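Local atomic coordinates of SsDNA-binding protein essential for mitochondrial genome maintenance (Saccharomyces cerevisiae, PDB entry 6CQK), a protein that binds single-stranded DNA preferentially and cooperatively, takes part in mitochondrial DNA replication and stimulates the PIF1 helicase. Residues Phe16-Ser21 with Arg26-Ser31. Sequence-based numbering, arbitrary orientation.
Sequences FTEHTS and RYLKYS
The ring of Tyr-27 carries the CB of His-19 on one face, a CH-pi contact with CB 3.7 Å from the ring centroid, while the two rings, nearly parallel, are slid so far apart that they barely overlap. Ser-21 CB approaches obliquely near CD2 of that tyrosine. With CG between the backbone N and the carbonyl carbon (chi1 70°), the Tyr-27 ring swings over toward His-19 and Ser-21, and an alanine here would probably leave His-19 CB without the ring face it rests on and open a gap beside Ser-21 CB. At the imidazole's own edge, Thr-17 OG1 hydrogen-bonds to His-19 NE2 (2.9 Å), which restrains the turn of the imidazole. Farther along, Phe-16 turns its edge to the face of Tyr-30 in an offset edge-to-face pair, planes 74° apart, and its CB meets Leu-28 CD1. Over a face of the Arg-26 guanidinium lies Glu-18 CG; Arg-26 NE makes a salt bridge to Glu-18 OE2 (3.4 Å), its hydrogen bond long and weak, and at the guanidinium edge Arg-26 NH1 donates to Thr-20 OG1 (3.3 Å). Antiparallel bonds join the backbones, among them Lys-29 N to Thr-17 O and His-19 N to Tyr-27 O, each 2.8 Å. This is the beta hairpin of strands 3-20 and 26-34 in an OB-family domain: helix 52-59 packs against Phe-16, Leu-28 and Tyr-30, strand 43-49 pairs with 26-34 on the side away from strand 3-20, and Tyr-30 OH hydrogen-bonds to Gln-94 on strand 89-99.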
ATOM      1  N   PHE A  16     -19.162  11.549  12.603  1.00 77.74           N
ATOM      2  CA  PHE A  16     -17.861  12.165  12.774  1.00 78.49           C
ATOM      3  C   PHE A  16     -17.873  12.969  14.093  1.00 76.51           C
ATOM      4  O   PHE A  16     -18.251  14.106  14.072  1.00 81.98           O
ATOM      5  CB  PHE A  16     -17.545  13.068  11.556  1.00 77.96           C
ATOM      6  CG  PHE A  16     -17.498  12.346  10.227  1.00 74.80           C
ATOM      7  CD1 PHE A  16     -16.447  11.491   9.936  1.00 78.38           C
ATOM      8  CD2 PHE A  16     -18.446  12.579   9.252  1.00 72.51           C
ATOM      9  CE1 PHE A  16     -16.361  10.853   8.706  1.00 78.07           C
ATOM     10  CE2 PHE A  16     -18.361  11.972   8.020  1.00 73.21           C
ATOM     11  CZ  PHE A  16     -17.321  11.107   7.744  1.00 76.63           C
ATOM     12  N   THR A  17     -17.377  12.423  15.198  1.00 74.59           N
ATOM     13  CA  THR A  17     -17.259  13.219  16.437  1.00 73.37           C
ATOM     14  C   THR A  17     -15.926  13.982  16.519  1.00 73.29           C
ATOM     15  O   THR A  17     -14.884  13.455  16.185  1.00 72.72           O
ATOM     16  CB  THR A  17     -17.328  12.406  17.741  1.00 74.60           C
ATOM     17  OG1 THR A  17     -16.467  11.278  17.661  1.00 78.46           O
ATOM     18  CG2 THR A  17     -18.750  11.992  18.160  1.00 75.64           C
ATOM     19  N   GLU A  18     -15.968  15.216  17.031  1.00 77.69           N
ATOM     20  CA  GLU A  18     -14.827  16.153  17.010  1.00 75.91           C
ATOM     21  C   GLU A  18     -14.343  16.423  18.419  1.00 71.60           C
ATOM     22  O   GLU A  18     -15.145  16.555  19.331  1.00 73.96           O
ATOM     23  CB  GLU A  18     -15.279  17.400  16.287  1.00 77.78           C
ATOM     24  CG  GLU A  18     -14.204  18.407  16.019  1.00 84.78           C
ATOM     25  CD  GLU A  18     -14.480  19.305  14.799  1.00 89.28           C
ATOM     26  OE1 GLU A  18     -15.557  19.116  14.156  1.00 84.57           O
ATOM     27  OE2 GLU A  18     -13.618  20.203  14.512  1.00 89.25           O
ATOM     28  N   HIS A  19     -13.039  16.458  18.601  1.00 69.62           N
ATOM     29  CA  HIS A  19     -12.418  16.406  19.949  1.00 69.63           C
ATOM     30  C   HIS A  19     -11.179  17.258  19.997  1.00 68.22           C
ATOM     31  O   HIS A  19     -10.851  17.914  18.999  1.00 68.21           O
ATOM     32  CB  HIS A  19     -11.961  14.998  20.220  1.00 72.14           C
ATOM     33  CG  HIS A  19     -13.037  13.986  20.095  1.00 74.21           C
ATOM     34  ND1 HIS A  19     -13.737  13.501  21.167  1.00 74.71           N
ATOM     35  CD2 HIS A  19     -13.525  13.355  19.005  1.00 76.23           C
ATOM     36  CE1 HIS A  19     -14.610  12.603  20.745  1.00 74.54           C
ATOM     37  NE2 HIS A  19     -14.508  12.504  19.436  1.00 74.52           N
ATOM     38  N   THR A  20     -10.521  17.282  21.160  1.00 67.93           N
ATOM     39  CA  THR A  20      -9.252  17.995  21.338  1.00 69.38           C
ATOM     40  C   THR A  20      -8.182  17.099  21.908  1.00 71.72           C
ATOM     41  O   THR A  20      -8.429  16.244  22.753  1.00 74.34           O
ATOM     42  CB  THR A  20      -9.386  19.300  22.178  1.00 69.74           C
ATOM     43  OG1 THR A  20     -10.259  20.238  21.518  1.00 65.30           O
ATOM     44  CG2 THR A  20      -8.009  19.963  22.411  1.00 70.26           C
ATOM     45  N   SER A  21      -6.968  17.327  21.438  1.00 71.92           N
ATOM     46  CA  SER A  21      -5.995  16.350  21.531  1.00 72.31           C
ATOM     47  C   SER A  21      -4.922  16.689  22.474  1.00 74.10           C
ATOM     48  O   SER A  21      -3.798  16.582  22.062  1.00 91.47           O
ATOM     49  CB  SER A  21      -5.350  16.262  20.154  1.00 75.20           C
ATOM     50  OG  SER A  21      -4.248  17.169  20.026  1.00 79.21           O
ATOM     51  N   ARG A  26      -7.496  20.139  17.221  1.00 67.94           N
ATOM     52  CA  ARG A  26      -8.752  19.593  16.858  1.00 70.23           C
ATOM     53  C   ARG A  26      -8.480  18.408  16.059  1.00 70.36           C
ATOM     54  O   ARG A  26      -7.740  18.498  15.073  1.00 68.09           O
ATOM     55  CB  ARG A  26      -9.585  20.461  15.938  1.00 73.93           C
ATOM     56  CG  ARG A  26     -10.177  21.603  16.660  1.00 78.58           C
ATOM     57  CD  ARG A  26     -10.933  21.101  17.899  1.00 78.50           C
ATOM     58  NE  ARG A  26     -12.352  21.046  17.595  1.00 81.82           N
ATOM     59  CZ  ARG A  26     -13.277  20.662  18.469  1.00 88.89           C
ATOM     60  NH1 ARG A  26     -12.952  20.194  19.684  1.00 91.04           N
ATOM     61  NH2 ARG A  26     -14.559  20.705  18.114  1.00 95.00           N
ATOM     62  N   TYR A  27      -9.175  17.335  16.426  1.00 71.57           N
ATOM     63  CA  TYR A  27      -9.259  16.195  15.562  1.00 69.40           C
ATOM     64  C   TYR A  27     -10.610  15.586  15.482  1.00 71.29           C
ATOM     65  O   TYR A  27     -11.431  15.678  16.426  1.00 75.23           O
ATOM     66  CB  TYR A  27      -8.314  15.160  16.021  1.00 68.98           C
ATOM     67  CG  TYR A  27      -8.651  14.457  17.339  1.00 70.94           C
ATOM     68  CD1 TYR A  27      -9.356  13.242  17.396  1.00 70.92           C
ATOM     69  CD2 TYR A  27      -8.173  14.965  18.540  1.00 74.63           C
ATOM     70  CE1 TYR A  27      -9.593  12.577  18.616  1.00 72.62           C
ATOM     71  CE2 TYR A  27      -8.372  14.300  19.756  1.00 76.16           C
ATOM     72  CZ  TYR A  27      -9.079  13.115  19.792  1.00 75.19           C
ATOM     73  OH  TYR A  27      -9.312  12.548  21.016  1.00 75.01           O
ATOM     74  N   LEU A  28     -10.792  14.901  14.365  1.00 69.78           N
ATOM     75  CA  LEU A  28     -12.007  14.189  14.059  1.00 69.73           C
ATOM     76  C   LEU A  28     -11.817  12.686  14.294  1.00 66.42           C
ATOM     77  O   LEU A  28     -10.740  12.146  14.076  1.00 65.15           O
ATOM     78  CB  LEU A  28     -12.337  14.495  12.623  1.00 71.58           C
ATOM     79  CG  LEU A  28     -13.766  14.271  12.212  1.00 75.47           C
ATOM     80  CD1 LEU A  28     -14.730  15.060  13.103  1.00 77.34           C
ATOM     81  CD2 LEU A  28     -13.940  14.649  10.744  1.00 79.24           C
ATOM     82  N   LYS A  29     -12.839  12.035  14.839  1.00 66.82           N
ATOM     83  CA  LYS A  29     -12.840  10.561  15.114  1.00 69.56           C
ATOM     84  C   LYS A  29     -13.981   9.925  14.352  1.00 64.58           C
ATOM     85  O   LYS A  29     -15.046  10.513  14.246  1.00 64.61           O
ATOM     86  CB  LYS A  29     -13.018  10.211  16.623  1.00 74.95           C
ATOM     87  CG  LYS A  29     -11.712   9.895  17.402  1.00 86.57           C
ATOM     88  CD  LYS A  29     -11.371   8.385  17.441  1.00 93.51           C
ATOM     89  CE  LYS A  29      -9.924   8.143  17.831  1.00 92.78           C
ATOM     90  NZ  LYS A  29      -9.595   8.629  19.201  1.00 92.12           N
ATOM     91  N   TYR A  30     -13.717   8.783  13.749  1.00 61.90           N
ATOM     92  CA  TYR A  30     -14.747   7.967  13.153  1.00 60.92           C
ATOM     93  C   TYR A  30     -14.204   6.557  13.028  1.00 61.52           C
ATOM     94  O   TYR A  30     -12.988   6.321  13.150  1.00 66.86           O
ATOM     95  CB  TYR A  30     -15.210   8.513  11.796  1.00 59.98           C
ATOM     96  CG  TYR A  30     -14.219   8.349  10.645  1.00 60.36           C
ATOM     97  CD1 TYR A  30     -13.208   9.275  10.404  1.00 58.00           C
ATOM     98  CD2 TYR A  30     -14.303   7.267   9.792  1.00 59.64           C
ATOM     99  CE1 TYR A  30     -12.323   9.121   9.359  1.00 56.26           C
ATOM    100  CE2 TYR A  30     -13.399   7.130   8.749  1.00 58.32           C
ATOM    101  CZ  TYR A  30     -12.404   8.062   8.544  1.00 54.91           C
ATOM    102  OH  TYR A  30     -11.464   7.845   7.529  1.00 53.14           O
ATOM    103  N   SER A  31     -15.110   5.619  12.830  1.00 60.39           N
ATOM    104  CA  SER A  31     -14.740   4.223  12.687  1.00 60.41           C
ATOM    105  C   SER A  31     -15.167   3.679  11.302  1.00 58.78           C
ATOM    106  O   SER A  31     -16.139   4.171  10.727  1.00 57.08           O
ATOM    107  CB  SER A  31     -15.346   3.396  13.806  1.00 60.35           C
ATOM    108  OG  SER A  31     -16.736   3.653  13.871  1.00 63.53           O
TER